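Local coordinates for protein predicted protease of the collagenase family (Methanopyrus kandleri, PDB 5D88) that binds zinc and is probably a peptidase of family U32, built on a TIM-barrel fold, at residues L27-S30 and R31-D35. Sequence-based numbering, arbitrary orientation.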
loop_
_atom_site.group_PDB
_atom_site.type_symbol
_atom_site.label_atom_id
_atom_site.label_comp_id
_atom_site.label_asym_id
_atom_site.label_seq_id
_atom_site.Cartn_x
_atom_site.Cartn_y
_atom_site.Cartn_z
ATOM N N LEU A 27 -1.541 -7.215 22.170
ATOM C CA LEU A 27 -0.475 -7.804 21.381
ATOM C C LEU A 27 0.446 -8.614 22.285
ATOM O O LEU A 27 0.775 -8.195 23.397
ATOM C CB LEU A 27 0.316 -6.688 20.679
ATOM C CG LEU A 27 1.495 -7.160 19.826
ATOM C CD1 LEU A 27 1.029 -7.818 18.535
ATOM C CD2 LEU A 27 2.445 -6.021 19.538
ATOM N N CYS A 28 0.867 -9.781 21.805
ATOM C CA CYS A 28 1.820 -10.599 22.543
ATOM C C CYS A 28 2.854 -11.127 21.564
ATOM O O CYS A 28 2.515 -11.927 20.680
ATOM C CB CYS A 28 1.108 -11.737 23.274
ATOM S SG CYS A 28 2.223 -12.770 24.174
ATOM N N CYS A 29 4.113 -10.699 21.744
ATOM C CA CYS A 29 5.195 -11.020 20.820
ATOM C C CYS A 29 6.167 -12.044 21.359
ATOM O O CYS A 29 7.093 -12.437 20.633
ATOM C CB CYS A 29 5.987 -9.767 20.448
ATOM S SG CYS A 29 5.028 -8.596 19.550
ATOM N N SER A 30 5.994 -12.481 22.598
ATOM C CA SER A 30 6.913 -13.435 23.200
ATOM C C SER A 30 6.213 -14.102 24.366
ATOM O O SER A 30 5.245 -13.575 24.918
ATOM C CB SER A 30 8.207 -12.764 23.680
ATOM O OG SER A 30 7.974 -11.986 24.837
ATOM N N ARG A 31 6.718 -15.278 24.731
ATOM C CA ARG A 31 6.227 -15.948 25.925
ATOM C C ARG A 31 6.329 -15.038 27.147
ATOM O O ARG A 31 5.443 -15.040 28.007
ATOM C CB ARG A 31 7.005 -17.245 26.138
ATOM C CG ARG A 31 6.696 -17.938 27.449
ATOM C CD ARG A 31 5.277 -18.470 27.462
ATOM N NE ARG A 31 4.971 -19.138 28.718
ATOM C CZ ARG A 31 4.604 -18.509 29.828
ATOM N NH1 ARG A 31 4.500 -17.181 29.845
ATOM N NH2 ARG A 31 4.341 -19.209 30.925
ATOM N N HIS A 32 7.399 -14.248 27.247
ATOM C CA HIS A 32 7.542 -13.386 28.416
ATOM C C HIS A 32 6.535 -12.236 28.395
ATOM O O HIS A 32 6.006 -11.850 29.442
ATOM C CB HIS A 32 8.969 -12.845 28.503
ATOM C CG HIS A 32 9.147 -11.817 29.574
ATOM N ND1 HIS A 32 9.097 -12.129 30.916
ATOM C CD2 HIS A 32 9.352 -10.481 29.503
ATOM C CE1 HIS A 32 9.278 -11.029 31.627
ATOM N NE2 HIS A 32 9.438 -10.016 30.793
ATOM N N HIS A 33 6.295 -11.656 27.215
ATOM C CA HIS A 33 5.313 -10.586 27.037
ATOM C C HIS A 33 3.934 -11.008 27.532
ATOM O O HIS A 33 3.161 -10.171 28.016
ATOM C CB HIS A 33 5.271 -10.229 25.541
ATOM C CG HIS A 33 4.700 -8.877 25.207
ATOM N ND1 HIS A 33 4.277 -8.557 23.928
ATOM C CD2 HIS A 33 4.523 -7.759 25.953
ATOM C CE1 HIS A 33 3.838 -7.311 23.910
ATOM N NE2 HIS A 33 3.981 -6.800 25.125
ATOM N N LEU A 34 3.615 -12.299 27.418
ATOM C CA LEU A 34 2.311 -12.806 27.837
ATOM C C LEU A 34 2.061 -12.558 29.315
ATOM O O LEU A 34 0.919 -12.311 29.724
ATOM C CB LEU A 34 2.212 -14.303 27.534
ATOM C CG LEU A 34 0.890 -15.003 27.859
ATOM C CD1 LEU A 34 -0.275 -14.329 27.137
ATOM C CD2 LEU A 34 0.947 -16.502 27.497
ATOM N N ASP A 35 3.109 -12.641 30.139
ATOM C CA ASP A 35 2.946 -12.480 31.578
ATOM C C ASP A 35 2.532 -11.066 31.971
ATOM O O ASP A 35 2.136 -10.862 33.120
ATOM C CB ASP A 35 4.244 -12.835 32.311
ATOM C CG ASP A 35 4.531 -14.329 32.332
ATOM O OD1 ASP A 35 3.701 -15.142 31.866
ATOM O OD2 ASP A 35 5.608 -14.694 32.841
#
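His33 turns its imidazole back toward the chain that leads into its own short helix and takes a hydrogen bond from the backbone of Cys29: Cys29 N to His33 ND1 is 3.1 Å, at an N-H...acceptor angle of 161°. The amide N lies close to the ring plane, at its edge; since the backbone amide is the donor, ND1 is probably the unprotonated nitrogen of the ring. What brings the ring to this side is its first torsion, with CG anti to the backbone N (chi1 -160°). His33 CE1 lies 3.2 Å from Leu27 O. The next residue, Ser30, is the N-cap of helix 31-34. Its OG, tucked between its own N and carbonyl carbon (chi1 72°), accepts from His33 N at 2.9 Å, while Ser30 O receives Leu34 N at 3.2 Å in a more bent bond. The piece is the first beta-to-alpha connection of the TIM barrel, leaving strand 23-27 for a helix of barely one turn. Cys28 swings SG against Leu34 CB, 3.7 Å away, and both side chains pack on helix 63-75, Cys28 on Ile69 and Leu34 on Val72. Without the imidazole, as with an alanine at His33, the Cys29 amide would probably lose its acceptor and the turn after the strand would be less firmly held. Arg31, which also packs on Val72, bends at chi2 and reaches along the helix, its NH1 3.0 Å from Asp35 OD1 in a salt bridge; the oxygen lies in the guanidinium plane but is approached from above the carboxylate, and it also pairs with Arg76.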